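Local atomic coordinates of cobalamin biosynthesis protein CobN (Mycobacterium tuberculosis, PDB entry 7C6O), a protein that probably serves as the large, catalytic subunit of cobaltochelatase, the ATP-dependent enzyme that inserts cobalt into the corrin ring during cobalamin biosynthesis. Residues V881-W886 with A1058-T1063; D1067-D1072 with D1148-Y1153; A1094-D1099 with T1108-E1113. All coordinates share one frame; numbering follows the deposited sequence. Where two conformers were deposited one is given.

How the contacts relate
The three contacts follow one mixed sheet outward to the helices beside it. Contact 1 pairs strand 880-885 with strand 1056-1061, and contact 3 pairs the next strand, 1094-1099, with the sheet-edge strand 1107-1110; their centres lie about 10 Å apart. T1061 N to G1098 O (2.8 Å) and K1059 O to G1098 N (2.9 Å) are probable hydrogen bonds linking them. Contact 2, with its centre about 15 Å from each of the others, sets the loop after strand 1056-1061 against helix 1136-1157. It meets contact 1 where T1061 CG2 packs on I1068 CG2 (3.7 Å), and contact 3 where Y1153 CE2 packs on L1111 CD2 (3.6 Å).

Contact 1 of 3, residues V881-W886 with A1058-T1063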
loop_
_atom_site.group_PDB
_atom_site.type_symbol
_atom_site.label_atom_id
_atom_site.label_comp_id
_atom_site.label_asym_id
_atom_site.label_seq_id
_atom_site.Cartn_x
_atom_site.Cartn_y
_atom_site.Cartn_z
ATOM N N VAL A 881 9.183 15.632 18.733
ATOM C CA VAL A 881 8.819 15.750 17.327
ATOM C C VAL A 881 7.583 14.897 17.089
ATOM O O VAL A 881 7.539 13.732 17.498
ATOM C CB VAL A 881 9.971 15.306 16.407
ATOM C CG1 VAL A 881 9.513 15.273 14.956
ATOM C CG2 VAL A 881 11.178 16.223 16.580
ATOM N N GLY A 882 6.575 15.481 16.446
ATOM C CA GLY A 882 5.426 14.730 15.972
ATOM C C GLY A 882 5.590 14.454 14.490
ATOM O O GLY A 882 5.859 15.366 13.706
ATOM N N LEU A 883 5.442 13.183 14.117
ATOM C CA LEU A 883 5.668 12.759 12.740
ATOM C C LEU A 883 4.502 11.910 12.259
ATOM O O LEU A 883 4.087 10.970 12.945
ATOM C CB LEU A 883 6.975 11.972 12.612
ATOM C CG LEU A 883 7.356 11.515 11.200
ATOM C CD1 LEU A 883 7.736 12.713 10.333
ATOM C CD2 LEU A 883 8.488 10.492 11.241
ATOM N N SER A 884 3.982 12.239 11.078
ATOM C CA SER A 884 2.959 11.431 10.431
ATOM C C SER A 884 3.625 10.460 9.465
ATOM O O SER A 884 4.472 10.860 8.661
ATOM C CB SER A 884 1.951 12.317 9.698
ATOM O OG SER A 884 1.219 13.114 10.612
ATOM N N VAL A 885 3.242 9.186 9.547
ATOM C CA VAL A 885 3.936 8.108 8.850
ATOM C C VAL A 885 2.913 7.291 8.074
ATOM O O VAL A 885 1.956 6.772 8.663
ATOM C CB VAL A 885 4.716 7.211 9.827
ATOM C CG1 VAL A 885 5.302 6.018 9.104
ATOM C CG2 VAL A 885 5.813 8.012 10.523
ATOM N N TRP A 886 3.128 7.153 6.766
ATOM C CA TRP A 886 2.206 6.459 5.879
ATOM C C TRP A 886 2.831 5.183 5.328
ATOM O O TRP A 886 4.047 5.099 5.129
ATOM C CB TRP A 886 1.791 7.349 4.704
ATOM C CG TRP A 886 1.015 8.566 5.087
ATOM C CD1 TRP A 886 0.293 8.757 6.229
ATOM C CD2 TRP A 886 0.886 9.770 4.322
ATOM N NE1 TRP A 886 -0.281 10.007 6.220
ATOM C CE2 TRP A 886 0.068 10.648 5.060
ATOM C CE3 TRP A 886 1.385 10.191 3.086
ATOM C CZ2 TRP A 886 -0.264 11.922 4.600
ATOM C CZ3 TRP A 886 1.055 11.455 2.631
ATOM C CH2 TRP A 886 0.236 12.305 3.386
ATOM N N ALA A 1058 6.007 17.370 11.908
ATOM C CA ALA A 1058 6.764 17.106 10.695
ATOM C C ALA A 1058 6.016 16.150 9.776
ATOM O O ALA A 1058 5.308 15.247 10.228
ATOM C CB ALA A 1058 8.148 16.529 11.022
ATOM N N LYS A 1059 6.181 16.373 8.475
ATOM C CA LYS A 1059 5.719 15.462 7.439
ATOM C C LYS A 1059 6.762 15.455 6.336
ATOM O O LYS A 1059 7.322 16.501 6.003
ATOM C CB LYS A 1059 4.355 15.875 6.869
ATOM C CG LYS A 1059 3.831 14.936 5.784
ATOM C CD LYS A 1059 3.550 13.556 6.357
ATOM C CE LYS A 1059 3.124 12.563 5.282
ATOM N NZ LYS A 1059 4.262 12.035 4.469
ATOM N N ASN A 1060 7.034 14.284 5.779
ATOM C CA ASN A 1060 8.052 14.163 4.748
ATOM C C ASN A 1060 7.408 14.044 3.374
ATOM O O ASN A 1060 6.380 13.380 3.211
ATOM C CB ASN A 1060 8.959 12.966 5.027
ATOM C CG ASN A 1060 9.765 13.141 6.303
ATOM O OD1 ASN A 1060 10.159 14.256 6.649
ATOM N ND2 ASN A 1060 10.005 12.045 7.010
ATOM N N THR A 1061 8.004 14.724 2.394
ATOM C CA THR A 1061 7.590 14.660 0.996
ATOM C C THR A 1061 8.641 13.841 0.262
ATOM O O THR A 1061 9.769 14.303 0.067
ATOM C CB THR A 1061 7.455 16.055 0.389
ATOM O OG1 THR A 1061 8.711 16.741 0.482
ATOM C CG2 THR A 1061 6.399 16.853 1.128
ATOM N N ASP A 1062 8.272 12.630 -0.148
ATOM C CA ASP A 1062 9.215 11.670 -0.696
ATOM C C ASP A 1062 9.043 11.417 -2.186
ATOM O O ASP A 1062 9.850 10.684 -2.769
ATOM C CB ASP A 1062 9.093 10.340 0.060
ATOM C CG ASP A 1062 7.649 9.972 0.358
ATOM O OD1 ASP A 1062 6.743 10.419 -0.376
ATOM O OD2 ASP A 1062 7.418 9.243 1.343
ATOM N N THR A 1063 8.013 11.977 -2.815
ATOM C CA THR A 1063 7.784 11.751 -4.235
ATOM C C THR A 1063 7.494 13.083 -4.914
ATOM O O THR A 1063 6.888 13.979 -4.319
ATOM C CB THR A 1063 6.641 10.729 -4.460
ATOM O OG1 THR A 1063 6.994 9.835 -5.526
ATOM C CG2 THR A 1063 5.326 11.415 -4.794
HETATM O O HOH W 1 2.639 15.427 11.074
HETATM O O HOH W 2 6.443 11.588 6.930
HETATM O O HOH W 3 4.713 9.221 5.348
#
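K1059 lays the end of its side chain over one face of the W886 indole, the two side chains crossing at about a right angle. The carbon next to the ammonium makes the closer approach: CE of K1059 stands 3.3 Å from the centroid of the W886 six-membered ring and only 5° off the ring normal, a CH-pi contact. NZ of K1059 lies 3.9 Å from the same centroid, 20° off the normal, which adds a cation-pi interaction. The lysine starts extended, then bends at chi2 and chi4; the second bend turns NZ back to its own strand, where it donates to N1060 O at 2.8 Å in the carbonyl plane. A water accepts from both NZ of K1059 and N of W886, so the ammonium, besides lying over the ring, hydrogen-bonds to N1060 O and to water. Y1074 and Y1077 of helix 1072-1089 meet the indole edge-to-face. Lower down the lysine, CD packs against S884 CB.

On the other side of the sheet, L883 CD1 lies 3.9 Å from A1058 CB, and V881 CG1 also comes near that methyl. The backbones pair in parallel here. A1058 N donates to G882 O at 2.7 Å, whereas the return bond from S884 N to A1058 O is weak at 3.4 Å. One water joins that same A1058 O to S884 OG. The strand directions diverge by 41°; after S884 the direct backbone bonding stops, and a water that donates to S884 O and accepts from N1060 N spans the strands. Adjacent parallel strands with helices 853-874 and 1072-1089 lying against opposite faces, the first touching A1058 and the second K1059, are characteristic of a layered alpha/beta fold.

Contact 2 of 3, residues D1067-D1072 with D1148-Y1153; sequences DIADSD and DYLFGY
An Asx turn sets A1069 and its neighbours against Y1149 of helix 1136-1157: D1067 OD1 accepts from A1069 N at 3.0 Å through its anti lone pair. D1070 N to D1067 O closes an overlapping beta turn; R1122 bridges both aspartates, and R698 also forms a salt bridge with D1070. The contact across has no direct hydrogen bond and rests on packing around two tyrosines. The Y1149 ring lies under the backbone, with D1072 N 3.6 Å above the plane over its centre and S1071 C on that face nearer the rim. This N has no hydrogen-bond partner in the model. At the ring's edge, A1069 O approaches Y1149 CD2 and D1070 O approaches Y1149 CE2, each at 3.4 Å. One turn along the helix, Y1153 meets I1068 O edge-on at its CE1 (3.6 Å), while I1068 CB and CD1 pack on the same ring carbon; the Y1153 hydroxyl is hydrogen-bonded to H1078 ND1. A1069 CB also rests on L1150 CD2 at 3.8 Å. D1072 CG sits between its backbone N and carbonyl carbon (chi1 53°), which turns the carboxylate along Y1149, its plane 51° from the ring; a water bridges D1072 OD1 (3.3 Å) and Y1149 OH (2.6 Å).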
loop_
_atom_site.group_PDB
_atom_site.type_symbol
_atom_site.label_atom_id
_atom_site.label_comp_id
_atom_site.label_asym_id
_atom_site.label_seq_id
_atom_site.Cartn_x
_atom_site.Cartn_y
_atom_site.Cartn_z
ATOM N N ASP A 1067 2.443 17.140 -4.989
ATOM C CA ASP A 1067 2.944 17.995 -3.918
ATOM C C ASP A 1067 1.888 18.118 -2.822
ATOM O O ASP A 1067 0.810 17.520 -2.893
ATOM C CB ASP A 1067 3.372 19.374 -4.452
ATOM C CG ASP A 1067 2.272 20.085 -5.223
ATOM O OD1 ASP A 1067 1.163 20.264 -4.676
ATOM O OD2 ASP A 1067 2.532 20.494 -6.378
ATOM N N ILE A 1068 2.208 18.908 -1.793
ATOM C CA ILE A 1068 1.358 18.965 -0.606
ATOM C C ILE A 1068 0.042 19.683 -0.853
ATOM O O ILE A 1068 -0.863 19.598 -0.012
ATOM C CB ILE A 1068 2.092 19.631 0.576
ATOM C CG1 ILE A 1068 2.450 21.082 0.251
ATOM C CG2 ILE A 1068 3.335 18.837 0.937
ATOM C CD1 ILE A 1068 2.875 21.891 1.469
ATOM N N ALA A 1069 -0.091 20.387 -1.976
ATOM C CA ALA A 1069 -1.355 20.977 -2.388
ATOM C C ALA A 1069 -2.060 20.140 -3.449
ATOM O O ALA A 1069 -3.076 20.580 -3.997
ATOM C CB ALA A 1069 -1.132 22.403 -2.900
ATOM N N ASP A 1070 -1.538 18.944 -3.743
ATOM C CA ASP A 1070 -2.105 18.027 -4.725
ATOM C C ASP A 1070 -2.909 16.896 -4.108
ATOM O O ASP A 1070 -3.661 16.230 -4.828
ATOM C CB ASP A 1070 -0.995 17.398 -5.580
ATOM C CG ASP A 1070 -0.678 18.211 -6.802
ATOM O OD1 ASP A 1070 -1.568 18.956 -7.260
ATOM O OD2 ASP A 1070 0.460 18.099 -7.308
ATOM N N SER A 1071 -2.750 16.644 -2.812
ATOM C CA SER A 1071 -3.439 15.551 -2.145
ATOM C C SER A 1071 -3.980 16.032 -0.809
ATOM O O SER A 1071 -3.308 16.775 -0.088
ATOM C CB SER A 1071 -2.518 14.346 -1.918
ATOM O OG SER A 1071 -3.175 13.351 -1.150
ATOM N N ASP A 1072 -5.199 15.600 -0.489
ATOM C CA ASP A 1072 -5.827 15.977 0.769
ATOM C C ASP A 1072 -5.105 15.400 1.981
ATOM O O ASP A 1072 -5.283 15.907 3.093
ATOM C CB ASP A 1072 -7.279 15.509 0.780
ATOM C CG ASP A 1072 -7.407 14.035 0.453
ATOM O OD1 ASP A 1072 -7.275 13.676 -0.737
ATOM O OD2 ASP A 1072 -7.607 13.236 1.391
ATOM N N ASP A 1148 -9.026 23.548 -2.828
ATOM C CA ASP A 1148 -9.552 22.908 -1.624
ATOM C C ASP A 1148 -8.435 22.503 -0.670
ATOM O O ASP A 1148 -8.576 22.636 0.551
ATOM C CB ASP A 1148 -10.390 21.684 -2.000
ATOM C CG ASP A 1148 -11.787 22.045 -2.481
ATOM O OD1 ASP A 1148 -12.211 23.205 -2.303
ATOM O OD2 ASP A 1148 -12.462 21.156 -3.043
ATOM N N TYR A 1149 -7.321 21.998 -1.204
ATOM C CA TYR A 1149 -6.262 21.492 -0.341
ATOM C C TYR A 1149 -5.441 22.628 0.254
ATOM O O TYR A 1149 -5.003 22.541 1.404
ATOM C CB TYR A 1149 -5.376 20.513 -1.114
ATOM C CG TYR A 1149 -6.155 19.361 -1.719
ATOM C CD1 TYR A 1149 -7.369 18.955 -1.171
ATOM C CD2 TYR A 1149 -5.688 18.689 -2.843
ATOM C CE1 TYR A 1149 -8.093 17.913 -1.722
ATOM C CE2 TYR A 1149 -6.407 17.641 -3.400
ATOM C CZ TYR A 1149 -7.606 17.261 -2.835
ATOM O OH TYR A 1149 -8.326 16.222 -3.384
ATOM N N LEU A 1150 -5.231 23.706 -0.508
ATOM C CA LEU A 1150 -4.663 24.911 0.081
ATOM C C LEU A 1150 -5.561 25.450 1.187
ATOM O O LEU A 1150 -5.076 25.848 2.252
ATOM C CB LEU A 1150 -4.440 25.973 -0.996
ATOM C CG LEU A 1150 -3.277 25.724 -1.956
ATOM C CD1 LEU A 1150 -3.229 26.811 -3.020
ATOM C CD2 LEU A 1150 -1.957 25.655 -1.197
ATOM N N PHE A 1151 -6.876 25.461 0.952
ATOM C CA PHE A 1151 -7.821 25.865 1.988
ATOM C C PHE A 1151 -7.704 24.965 3.213
ATOM O O PHE A 1151 -7.682 25.447 4.352
ATOM C CB PHE A 1151 -9.247 25.838 1.430
ATOM C CG PHE A 1151 -10.313 26.151 2.451
ATOM C CD1 PHE A 1151 -10.720 27.458 2.670
ATOM C CD2 PHE A 1151 -10.917 25.136 3.183
ATOM C CE1 PHE A 1151 -11.703 27.750 3.603
ATOM C CE2 PHE A 1151 -11.898 25.422 4.119
ATOM C CZ PHE A 1151 -12.292 26.731 4.327
ATOM N N GLY A 1152 -7.630 23.649 2.994
ATOM C CA GLY A 1152 -7.505 22.729 4.115
ATOM C C GLY A 1152 -6.257 22.979 4.939
ATOM O O GLY A 1152 -6.300 22.971 6.172
ATOM N N TYR A 1153 -5.128 23.220 4.266
ATOM C CA TYR A 1153 -3.889 23.529 4.970
ATOM C C TYR A 1153 -3.948 24.897 5.638
ATOM O O TYR A 1153 -3.308 25.107 6.675
ATOM C CB TYR A 1153 -2.716 23.468 3.993
ATOM C CG TYR A 1153 -1.705 22.373 4.259
ATOM C CD1 TYR A 1153 -1.244 21.571 3.224
ATOM C CD2 TYR A 1153 -1.188 22.161 5.532
ATOM C CE1 TYR A 1153 -0.310 20.577 3.446
ATOM C CE2 TYR A 1153 -0.249 21.166 5.767
ATOM C CZ TYR A 1153 0.187 20.379 4.714
ATOM O OH TYR A 1153 1.122 19.390 4.922
HETATM O O HOH W 4 -9.968 14.514 -2.357
#

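Contact 3 of 3, residues A1094-D1099 with T1108-E1113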
loop_
_atom_site.group_PDB
_atom_site.type_symbol
_atom_site.label_atom_id
_atom_site.label_comp_id
_atom_site.label_asym_id
_atom_site.label_seq_id
_atom_site.Cartn_x
_atom_site.Cartn_y
_atom_site.Cartn_z
ATOM N N ALA A 1094 5.970 24.433 15.716
ATOM C CA ALA A 1094 6.651 24.558 14.437
ATOM C C ALA A 1094 6.156 23.461 13.501
ATOM O O ALA A 1094 5.820 22.353 13.928
ATOM C CB ALA A 1094 8.166 24.467 14.622
ATOM N N ALA A 1095 6.075 23.784 12.214
ATOM C CA ALA A 1095 5.598 22.840 11.206
ATOM C C ALA A 1095 6.654 22.750 10.114
ATOM O O ALA A 1095 6.876 23.720 9.382
ATOM C CB ALA A 1095 4.246 23.270 10.638
ATOM N N TYR A 1096 7.313 21.600 10.017
ATOM C CA TYR A 1096 8.396 21.394 9.068
ATOM C C TYR A 1096 8.004 20.362 8.020
ATOM O O TYR A 1096 7.230 19.440 8.289
ATOM C CB TYR A 1096 9.676 20.911 9.760
ATOM C CG TYR A 1096 10.383 21.930 10.624
ATOM C CD1 TYR A 1096 9.919 23.235 10.734
ATOM C CD2 TYR A 1096 11.532 21.582 11.326
ATOM C CE1 TYR A 1096 10.575 24.162 11.527
ATOM C CE2 TYR A 1096 12.192 22.499 12.122
ATOM C CZ TYR A 1096 11.712 23.786 12.218
ATOM O OH TYR A 1096 12.374 24.696 13.012
ATOM N N ILE A 1097 8.573 20.522 6.828
ATOM C CA ILE A 1097 8.492 19.539 5.754
ATOM C C ILE A 1097 9.887 18.962 5.557
ATOM O O ILE A 1097 10.839 19.704 5.289
ATOM C CB ILE A 1097 7.971 20.160 4.449
ATOM C CG1 ILE A 1097 6.488 20.521 4.569
ATOM C CG2 ILE A 1097 8.214 19.223 3.272
ATOM C CD1 ILE A 1097 5.578 19.323 4.692
ATOM N N GLY A 1098 10.013 17.647 5.697
ATOM C CA GLY A 1098 11.260 16.989 5.357
ATOM C C GLY A 1098 11.254 16.556 3.905
ATOM O O GLY A 1098 10.396 15.771 3.496
ATOM N N ASP A 1099 12.191 17.062 3.109
ATOM C CA ASP A 1099 12.234 16.776 1.677
ATOM C C ASP A 1099 13.188 15.609 1.451
ATOM O O ASP A 1099 14.410 15.785 1.435
ATOM C CB ASP A 1099 12.660 18.015 0.890
ATOM C CG ASP A 1099 12.557 17.822 -0.619
ATOM O OD1 ASP A 1099 12.318 16.684 -1.075
ATOM O OD2 ASP A 1099 12.715 18.822 -1.354
ATOM N N THR A 1108 15.378 20.246 4.932
ATOM C CA THR A 1108 14.229 20.556 5.770
ATOM C C THR A 1108 13.839 22.011 5.555
ATOM O O THR A 1108 14.701 22.893 5.498
ATOM C CB THR A 1108 14.538 20.305 7.256
ATOM O OG1 THR A 1108 14.873 18.926 7.448
ATOM C CG2 THR A 1108 13.337 20.650 8.130
ATOM N N ARG A 1109 12.541 22.254 5.412
ATOM C CA ARG A 1109 12.032 23.612 5.318
ATOM C C ARG A 1109 10.742 23.705 6.117
ATOM O O ARG A 1109 10.145 22.690 6.488
ATOM C CB ARG A 1109 11.816 24.035 3.856
ATOM C CG ARG A 1109 10.822 23.193 3.085
ATOM C CD ARG A 1109 10.833 23.578 1.605
ATOM N NE ARG A 1109 12.074 23.178 0.948
ATOM C CZ ARG A 1109 12.216 22.070 0.223
ATOM N NH1 ARG A 1109 11.191 21.248 0.046
ATOM N NH2 ARG A 1109 13.387 21.787 -0.331
ATOM N N THR A 1110 10.329 24.935 6.406
ATOM C CA THR A 1110 9.081 25.121 7.126
ATOM C C THR A 1110 7.897 24.860 6.200
ATOM O O THR A 1110 8.022 24.859 4.971
ATOM C CB THR A 1110 8.986 26.532 7.713
ATOM O OG1 THR A 1110 8.848 27.489 6.655
ATOM C CG2 THR A 1110 10.232 26.860 8.531
ATOM N N LEU A 1111 6.735 24.618 6.811
ATOM C CA LEU A 1111 5.516 24.434 6.032
ATOM C C LEU A 1111 5.177 25.688 5.235
ATOM O O LEU A 1111 4.715 25.601 4.092
ATOM C CB LEU A 1111 4.360 24.047 6.955
ATOM C CG LEU A 1111 2.978 23.853 6.325
ATOM C CD1 LEU A 1111 3.034 22.819 5.209
ATOM C CD2 LEU A 1111 1.973 23.443 7.392
ATOM N N SER A 1112 5.402 26.867 5.819
ATOM C CA SER A 1112 5.163 28.104 5.079
ATOM C C SER A 1112 6.071 28.200 3.858
ATOM O O SER A 1112 5.627 28.605 2.777
ATOM C CB SER A 1112 5.365 29.315 5.987
ATOM O OG SER A 1112 5.270 30.514 5.237
ATOM N N GLU A 1113 7.346 27.826 4.015
ATOM C CA GLU A 1113 8.276 27.842 2.890
ATOM C C GLU A 1113 7.852 26.860 1.806
ATOM O O GLU A 1113 7.891 27.186 0.614
ATOM C CB GLU A 1113 9.694 27.521 3.374
ATOM C CG GLU A 1113 10.365 28.657 4.137
ATOM C CD GLU A 1113 11.668 28.239 4.801
ATOM O OE1 GLU A 1113 11.919 27.021 4.935
ATOM O OE2 GLU A 1113 12.444 29.133 5.196
#
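I1097 and R1109 face each other as a hydrogen-bonded pair of an antiparallel beta hairpin, formed by strands 1094-1099 and 1107-1110 at one edge of the sheet. I1097 N donates to R1109 O at 2.7 Å, and R1109 N returns a bond to I1097 O at 3.1 Å. The pairing runs on into helix 1111-1123: L1111 N donates to A1095 O, tilted 32° from the carbonyl plane, and the CB atoms of these two residues touch at 3.8 Å. L1111 CD1 also reaches I1097 CG1. On the face away from the I1097 and R1109 side chains, Y1096 CD2 packs on T1108 CG2 and Y1096 CE1 on T1110 CG2. A capping box starts the helix, with E1113 N bonded to T1110 OG1 (3.1 Å) and T1110 N to E1113 OE1 (3.0 Å). The R1109 chain, bent at chi3 (69°), brings its guanidinium to D1099, and E1114 also holds NH1. R1064 and R1107 bind D1099 OD2 too, which would probably stabilise the carboxylate, and T1101 OG1 is hydrogen-bonded to OD1. End-on, NH1 and NH2 of R1109 each lie 3.2 Å from D1099 OD2, NH2 on its anti lone pair and NH1 above the carboxylate plane, which is turned 71° from the guanidinium.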